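Beta-fructofuranosidase, insoluble isoenzyme CWINV1 (Arabidopsis thaliana, PDB 2OXB) hydrolyses sucrose and 1-kestose in the plant cell wall, releasing terminal fructose as a beta-fructofuranosidase of glycosyl hydrolase family 32. Local coordinates at residues 404-410 / 425-430. The protein carries 1 engineered substitution. Residues are numbered along the deposited sequence; the frame is centred on the assembly and turned at random.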
ATOM      1  N   SER A 404       6.631  23.321  18.820  1.00 35.43           N
ATOM      2  CA  SER A 404       5.429  23.917  18.245  1.00 35.14           C
ATOM      3  C   SER A 404       4.430  24.102  19.388  1.00 34.19           C
ATOM      4  O   SER A 404       4.581  23.511  20.464  1.00 33.44           O
ATOM      5  CB  SER A 404       4.792  23.000  17.191  1.00 35.11           C
ATOM      6  OG  SER A 404       5.689  22.691  16.147  1.00 38.67           O
ATOM      7  N   GLY A 405       3.412  24.924  19.154  1.00 32.59           N
ATOM      8  CA  GLY A 405       2.395  25.129  20.168  1.00 29.31           C
ATOM      9  C   GLY A 405       1.771  23.773  20.448  1.00 26.27           C
ATOM     10  O   GLY A 405       1.832  23.273  21.564  1.00 27.47           O
ATOM     11  N   LEU A 406       1.174  23.171  19.428  1.00 22.95           N
ATOM     12  CA  LEU A 406       0.562  21.869  19.583  1.00 19.76           C
ATOM     13  C   LEU A 406       1.383  20.860  18.781  1.00 19.63           C
ATOM     14  O   LEU A 406       1.059  20.521  17.639  1.00 21.21           O
ATOM     15  CB  LEU A 406      -0.910  21.894  19.122  1.00 16.08           C
ATOM     16  CG  LEU A 406      -1.905  22.816  19.858  1.00 13.99           C
ATOM     17  CD1 LEU A 406      -3.352  22.467  19.475  1.00 11.02           C
ATOM     18  CD2 LEU A 406      -1.722  22.674  21.371  1.00 11.11           C
ATOM     19  N   GLY A 407       2.474  20.402  19.381  1.00 19.79           N
ATOM     20  CA  GLY A 407       3.331  19.445  18.716  1.00 19.79           C
ATOM     21  C   GLY A 407       4.777  19.807  18.956  1.00 21.50           C
ATOM     22  O   GLY A 407       5.069  20.926  19.374  1.00 18.93           O
ATOM     23  N   PRO A 408       5.708  18.888  18.656  1.00 23.41           N
ATOM     24  CA  PRO A 408       5.420  17.549  18.117  1.00 25.27           C
ATOM     25  C   PRO A 408       5.139  16.470  19.181  1.00 26.45           C
ATOM     26  O   PRO A 408       5.815  16.413  20.213  1.00 26.34           O
ATOM     27  CB  PRO A 408       6.672  17.251  17.309  1.00 26.26           C
ATOM     28  CG  PRO A 408       7.749  17.833  18.206  1.00 25.38           C
ATOM     29  CD  PRO A 408       7.162  19.150  18.670  1.00 24.43           C
ATOM     30  N   PHE A 409       4.148  15.616  18.916  1.00 25.81           N
ATOM     31  CA  PHE A 409       3.781  14.558  19.851  1.00 25.87           C
ATOM     32  C   PHE A 409       3.188  13.305  19.213  1.00 27.36           C
ATOM     33  O   PHE A 409       2.154  13.353  18.556  1.00 27.46           O
ATOM     34  CB  PHE A 409       2.819  15.103  20.921  1.00 24.21           C
ATOM     35  CG  PHE A 409       1.418  15.428  20.421  1.00 21.69           C
ATOM     36  CD1 PHE A 409       0.452  14.435  20.292  1.00 17.19           C
ATOM     37  CD2 PHE A 409       1.042  16.749  20.167  1.00 19.59           C
ATOM     38  CE1 PHE A 409      -0.858  14.759  19.929  1.00 18.15           C
ATOM     39  CE2 PHE A 409      -0.267  17.070  19.806  1.00 17.34           C
ATOM     40  CZ  PHE A 409      -1.222  16.079  19.687  1.00 13.40           C
ATOM     41  N   GLY A 410       3.850  12.171  19.424  1.00 30.08           N
ATOM     42  CA  GLY A 410       3.379  10.917  18.864  1.00 31.20           C
ATOM     43  C   GLY A 410       4.071   9.735  19.517  1.00 30.78           C
ATOM     44  O   GLY A 410       4.123   9.636  20.742  1.00 32.35           O
ATOM     45  N   VAL A 425       7.046   8.838  14.975  1.00 27.92           N
ATOM     46  CA  VAL A 425       5.863   9.235  14.239  1.00 25.83           C
ATOM     47  C   VAL A 425       5.068  10.083  15.228  1.00 26.57           C
ATOM     48  O   VAL A 425       4.877   9.692  16.385  1.00 26.06           O
ATOM     49  CB  VAL A 425       5.043   8.017  13.829  1.00 25.01           C
ATOM     50  CG1 VAL A 425       3.734   8.452  13.209  1.00 23.10           C
ATOM     51  CG2 VAL A 425       5.853   7.165  12.858  1.00 26.49           C
ATOM     52  N   TYR A 426       4.611  11.247  14.789  1.00 25.50           N
ATOM     53  CA  TYR A 426       3.877  12.114  15.684  1.00 25.13           C
ATOM     54  C   TYR A 426       2.945  13.049  14.941  1.00 25.75           C
ATOM     55  O   TYR A 426       2.793  12.956  13.723  1.00 26.29           O
ATOM     56  CB  TYR A 426       4.874  12.914  16.513  1.00 25.69           C
ATOM     57  CG  TYR A 426       5.859  13.686  15.672  1.00 24.89           C
ATOM     58  CD1 TYR A 426       5.460  14.815  14.966  1.00 26.50           C
ATOM     59  CD2 TYR A 426       7.184  13.278  15.564  1.00 26.88           C
ATOM     60  CE1 TYR A 426       6.352  15.525  14.176  1.00 26.18           C
ATOM     61  CE2 TYR A 426       8.094  13.979  14.768  1.00 27.10           C
ATOM     62  CZ  TYR A 426       7.668  15.104  14.077  1.00 25.91           C
ATOM     63  OH  TYR A 426       8.550  15.807  13.288  1.00 24.30           O
ATOM     64  N   PHE A 427       2.333  13.950  15.703  1.00 25.17           N
ATOM     65  CA  PHE A 427       1.390  14.941  15.195  1.00 24.89           C
ATOM     66  C   PHE A 427       1.832  16.361  15.522  1.00 25.60           C
ATOM     67  O   PHE A 427       2.619  16.579  16.446  1.00 25.55           O
ATOM     68  CB  PHE A 427       0.018  14.748  15.834  1.00 24.43           C
ATOM     69  CG  PHE A 427      -0.712  13.537  15.354  1.00 26.12           C
ATOM     70  CD1 PHE A 427      -1.136  13.452  14.029  1.00 25.73           C
ATOM     71  CD2 PHE A 427      -1.005  12.491  16.227  1.00 25.39           C
ATOM     72  CE1 PHE A 427      -1.843  12.348  13.578  1.00 22.80           C
ATOM     73  CE2 PHE A 427      -1.716  11.376  15.786  1.00 24.85           C
ATOM     74  CZ  PHE A 427      -2.136  11.306  14.458  1.00 23.63           C
ATOM     75  N   ARG A 428       1.305  17.315  14.752  1.00 25.37           N
ATOM     76  CA  ARG A 428       1.541  18.753  14.924  1.00 22.83           C
ATOM     77  C   ARG A 428       0.262  19.452  14.462  1.00 23.77           C
ATOM     78  O   ARG A 428      -0.164  19.274  13.327  1.00 21.71           O
ATOM     79  CB  ARG A 428       2.697  19.222  14.065  1.00 21.08           C
ATOM     80  CG  ARG A 428       4.055  18.956  14.627  1.00 18.84           C
ATOM     81  CD  ARG A 428       5.010  18.864  13.473  1.00 17.22           C
ATOM     82  NE  ARG A 428       6.401  18.868  13.882  1.00 16.01           N
ATOM     83  CZ  ARG A 428       7.117  19.967  14.023  1.00 14.04           C
ATOM     84  NH1 ARG A 428       6.565  21.146  13.788  1.00 16.56           N
ATOM     85  NH2 ARG A 428       8.385  19.880  14.380  1.00 17.04           N
ATOM     86  N   ILE A 429      -0.354  20.232  15.346  1.00 25.32           N
ATOM     87  CA  ILE A 429      -1.594  20.933  15.007  1.00 25.54           C
ATOM     88  C   ILE A 429      -1.372  22.431  14.808  1.00 26.48           C
ATOM     89  O   ILE A 429      -0.741  23.102  15.621  1.00 25.56           O
ATOM     90  CB  ILE A 429      -2.687  20.783  16.118  1.00 25.41           C
ATOM     91  CG1 ILE A 429      -2.954  19.309  16.441  1.00 25.33           C
ATOM     92  CG2 ILE A 429      -3.966  21.490  15.683  1.00 23.38           C
ATOM     93  CD1 ILE A 429      -3.485  18.485  15.297  1.00 28.13           C
ATOM     94  N   PHE A 430      -1.920  22.948  13.722  1.00 28.88           N
ATOM     95  CA  PHE A 430      -1.825  24.357  13.423  1.00 31.31           C
ATOM     96  C   PHE A 430      -3.197  24.809  12.952  1.00 32.16           C
ATOM     97  O   PHE A 430      -4.084  23.982  12.714  1.00 31.20           O
ATOM     98  CB  PHE A 430      -0.786  24.602  12.332  1.00 34.35           C
ATOM     99  CG  PHE A 430       0.606  24.203  12.726  1.00 37.94           C
ATOM    100  CD1 PHE A 430       1.225  24.794  13.825  1.00 39.11           C
ATOM    101  CD2 PHE A 430       1.296  23.233  12.006  1.00 39.11           C
ATOM    102  CE1 PHE A 430       2.507  24.427  14.202  1.00 41.35           C
ATOM    103  CE2 PHE A 430       2.580  22.858  12.374  1.00 40.56           C
ATOM    104  CZ  PHE A 430       3.190  23.455  13.476  1.00 41.88           C
TER
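V425 turns its carbonyl O against CA of G410, the glycine that faces Y426 across the antiparallel strands, where a CB would run into V425 O and Y426 CA. At Y426, P408 CB sits over one ring face, toward the rim and 3.8 Å from the Y426 ring centroid, a CH-pi contact that suits a rigid aliphatic ring. With CG between the backbone N and the carbonyl carbon (chi1 55°), the tyrosine is swung back over its partner strand. Were the ring cut back to an alanine, P408 CB would probably lose its CH-pi partner and the R428 guanidinium the neighbour at its edge, Y426 CE1. F427 pairs with F409 through two backbone bonds, F427 N to F409 O (2.9 Å) and F409 N to F427 O (3.1 Å). On the opposite face from Y426, CB of F427 lies over the rim of the F409 ring, 4.2 Å from F409 CE1; an aromatic suits this face, turned to L473 and L475. R428 runs extended past P408, its CG 4.0 Å from P408 CA; its guanidinium nears S404 OG without hydrogen-bond geometry, while NH2 bonds weakly to N399 O. Opposite it, G407 has backbone angles that would jam a CB against the preceding carbonyl O. I429 N donates to L406 O (2.7 Å, 167° at the hydrogen), and I429 CB makes apolar contact with L406 CB (3.7 Å) and CD1, the side chains crossing at an angle on the F409–F427 side. F430, apolar and packed on I384, turns its ring edge toward S404 OG. In the C-terminal beta-sandwich, strand 510-515 flanks 406-415, strand 439-446 flanks 423-431, and strand 473-480 belongs to the facing sheet.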